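Side-chain contacts in superoxide dismutase [Cu-Zn] (Bacteroidetes bacterium GWA2_30_7, PDB 7B4O), which probably catalyses the dismutation of superoxide to oxygen and hydrogen peroxide, as other copper-zinc superoxide dismutases do, and here holds zinc in both the copper and the zinc positions: residues H77-P80 / M81-S84; C58-D62 / G63-G67. All coordinates share one frame; numbering follows the deposited sequence.

Contact 1 (H77-P80 / M81-S84); sequences HGAP and MDMS. With ZN (zinc ion), chain F.
D82 reaches back round a type I beta turn, A79 to D82, and holds the chain at A79 with its carboxylate. OD2 of D82 accepts the backbone N-H of A79 at 2.9 Å, nearly straight at 171°. The N-H comes from above the carboxylate plane, not within it. CG of D82 lies anti to its own carbonyl carbon (chi1 -67°), which swings the carboxylate back over A79. OD2 also lies 3.5 Å from CB of A79, so the methyl group rests against the acid. The turn itself is closed by D82 N to A79 O at 2.9 Å. A79 is thus gripped through both its N-H and its carbonyl. Replacing D82 by alanine removes the carboxylate and would probably leave the N-H of A79 without its acceptor and its methyl without the acid beside it. G78 packs against the returning chain: its CA makes a CH...O contact with S84 O, and a side chain here would clash with S84 O and D82 OD2. One water spans H77 O and S84 O, and a second joins P80 O to D82 O. The imidazole of H77 is turned to the metal instead. Its ND1 binds the zinc ion at 2.1 Å, while NE2 is hydrogen-bonded to D130. H69, H86 and D89 complete the site, and D89 also accepts the N-H of G78. The turn lies in the long loop between strands 46-53 and 89-95, with A79 against L132 of another loop.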
# COMPACT_ATOMS: atom_id res chain seq x y z
N HIS A 77 10.47 16.66 -14.74
CA HIS A 77 11.22 15.96 -13.67
C HIS A 77 12.27 16.92 -13.10
O HIS A 77 12.95 17.61 -13.88
CB HIS A 77 11.89 14.71 -14.22
CG HIS A 77 12.64 13.97 -13.17
ND1 HIS A 77 12.02 13.24 -12.16
CD2 HIS A 77 13.97 13.91 -12.91
CE1 HIS A 77 12.95 12.74 -11.37
NE2 HIS A 77 14.14 13.13 -11.81
N GLY A 78 12.45 16.92 -11.78
CA GLY A 78 13.53 17.70 -11.15
C GLY A 78 13.87 17.20 -9.77
O GLY A 78 13.52 16.04 -9.44
N ALA A 79 14.55 18.05 -9.00
CA ALA A 79 14.98 17.79 -7.61
C ALA A 79 13.87 18.23 -6.66
O ALA A 79 13.06 19.09 -7.00
CB ALA A 79 16.26 18.52 -7.34
N PRO A 80 13.83 17.68 -5.43
CA PRO A 80 12.83 18.08 -4.44
C PRO A 80 12.74 19.61 -4.24
O PRO A 80 11.64 20.11 -4.04
CB PRO A 80 13.31 17.40 -3.15
CG PRO A 80 14.15 16.24 -3.60
CD PRO A 80 14.69 16.59 -4.96
N MET A 81 13.89 20.30 -4.30
CA MET A 81 14.03 21.76 -4.04
C MET A 81 13.61 22.58 -5.27
O MET A 81 13.50 23.81 -5.13
CB MET A 81 15.48 22.12 -3.69
CG MET A 81 16.38 22.20 -4.92
SD MET A 81 18.03 22.91 -4.64
CE MET A 81 17.79 24.56 -5.29
N ASP A 82 13.41 21.95 -6.43
CA ASP A 82 13.08 22.66 -7.69
C ASP A 82 11.58 22.98 -7.72
O ASP A 82 10.78 22.18 -7.22
CB ASP A 82 13.45 21.84 -8.93
CG ASP A 82 14.94 21.63 -9.12
OD1 ASP A 82 15.73 22.40 -8.53
OD2 ASP A 82 15.28 20.70 -9.88
N MET A 83 11.23 24.13 -8.30
CA MET A 83 9.81 24.45 -8.61
C MET A 83 9.36 23.58 -9.78
O MET A 83 8.22 23.11 -9.77
CB MET A 83 9.69 25.93 -8.98
CG MET A 83 10.06 26.85 -7.84
SD MET A 83 8.99 26.55 -6.42
CE MET A 83 10.07 25.62 -5.35
N SER A 84 10.25 23.34 -10.74
CA SER A 84 10.00 22.46 -11.90
C SER A 84 10.29 21.01 -11.49
O SER A 84 11.43 20.54 -11.71
CB SER A 84 10.81 22.89 -13.09
OG SER A 84 10.48 22.11 -14.21
ZN ZN F . 10.06 12.82 -11.69
O HOH W 1 12.90 20.22 -14.20
O HOH W 2 10.42 22.31 -4.41

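Contact 2 (C58-D62 / G63-G67); sequences CSASD and GTSAG
A type I beta turn from A60 to G63 reverses the chain, closed by G63 N to A60 O at 3.2 Å, and G63 with its positive phi leads into the 3-10 segment 64-66. D62, the third residue of the turn, meets T64, which follows it. OD1 of D62 takes two bonds from T64, both from the same face of the carboxylate. The hydroxyl OG1 of T64 donates at 2.6 Å on the syn side, 22° out of the plane. The backbone N of T64 donates at 3.1 Å, from higher above that plane. Two donors on one oxygen fix the carboxylate over the start of the 3-10 segment. The methyl CG2 of T64 lies 3.4 Å from OD2 of D62. S65 reaches back to A60, at the start of the turn. Its OG sits between the backbone N and the carbonyl carbon (chi1 50°) and accepts the N-H of A60 at 3.0 Å. The same OG is hydrogen-bonded to the backbone O of D57, so it bridges D57 and A60. CB of A60 packs 3.3 Å from this OG. S59 turns its hydroxyl to D57. C58 points away from the later residues, forms the disulfide with C146 and packs on Y14 of the second subunit. This disulfide-tethered loop beside the dimer interface is a hallmark of the Cu,Zn superoxide dismutase fold, in which the cysteine bridge ties the loop to the beta-barrel.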
# COMPACT_ATOMS: atom_id res chain seq x y z
N CYS A 58 2.19 -2.82 -6.92
CA CYS A 58 3.53 -3.46 -6.78
C CYS A 58 3.47 -4.92 -7.23
O CYS A 58 4.36 -5.70 -6.84
CB CYS A 58 4.04 -3.33 -5.36
SG CYS A 58 4.36 -1.62 -4.84
N SER A 59 2.50 -5.28 -8.08
CA SER A 59 2.28 -6.69 -8.50
C SER A 59 3.35 -7.17 -9.50
O SER A 59 3.59 -8.37 -9.54
CB SER A 59 0.88 -6.90 -9.02
OG SER A 59 0.67 -6.15 -10.19
N ALA A 60 3.94 -6.29 -10.30
CA ALA A 60 4.90 -6.73 -11.35
C ALA A 60 6.22 -7.20 -10.74
O ALA A 60 6.68 -6.58 -9.76
CB ALA A 60 5.15 -5.62 -12.34
N SER A 61 6.83 -8.21 -11.36
CA SER A 61 8.15 -8.78 -10.97
C SER A 61 9.23 -7.69 -10.88
O SER A 61 10.17 -7.82 -10.08
CB SER A 61 8.55 -9.88 -11.94
OG SER A 61 8.71 -9.39 -13.27
N ASP A 62 9.12 -6.66 -11.72
CA ASP A 62 10.18 -5.63 -11.92
C ASP A 62 9.68 -4.25 -11.49
O ASP A 62 10.36 -3.26 -11.84
CB ASP A 62 10.64 -5.63 -13.38
CG ASP A 62 9.53 -5.35 -14.38
OD1 ASP A 62 8.39 -5.04 -13.94
OD2 ASP A 62 9.81 -5.44 -15.60
N GLY A 63 8.53 -4.16 -10.84
CA GLY A 63 7.96 -2.89 -10.33
C GLY A 63 7.40 -1.99 -11.42
O GLY A 63 6.99 -0.88 -11.11
N THR A 64 7.30 -2.46 -12.67
CA THR A 64 6.83 -1.61 -13.79
C THR A 64 5.33 -1.30 -13.63
O THR A 64 4.88 -0.30 -14.20
CB THR A 64 7.17 -2.22 -15.15
OG1 THR A 64 6.63 -3.54 -15.22
CG2 THR A 64 8.66 -2.22 -15.39
N SER A 65 4.59 -2.12 -12.89
CA SER A 65 3.15 -1.91 -12.59
C SER A 65 2.93 -0.57 -11.86
O SER A 65 1.78 -0.09 -11.86
CB SER A 65 2.62 -3.06 -11.81
OG SER A 65 3.45 -3.36 -10.68
N ALA A 66 3.95 -0.00 -11.23
CA ALA A 66 3.83 1.26 -10.47
C ALA A 66 3.68 2.44 -11.45
O ALA A 66 3.34 3.55 -11.00
CB ALA A 66 4.99 1.45 -9.54
N GLY A 67 3.93 2.23 -12.74
CA GLY A 67 3.81 3.29 -13.76
C GLY A 67 4.90 4.34 -13.62
O GLY A 67 5.96 4.04 -13.06

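Overall arrangement
Both contacts lie in the long connection between strands 46-53 and 89-95. Contact 2 comes first and closes a tight turn soon after strand 46-53. Contact 1 follows and closes another turn shortly before strand 89-95. They stand in series, neither nesting nor crossing. Their centres are 25 Å apart and their nearest atoms about 11 Å apart, so they do not touch. Contact 2 ties the early part of the connection to strand 143-151 through the disulfide, and faces the second subunit. Contact 1 ties the later part to a zinc site. Between them lies H69, a ligand shared by two zinc ions.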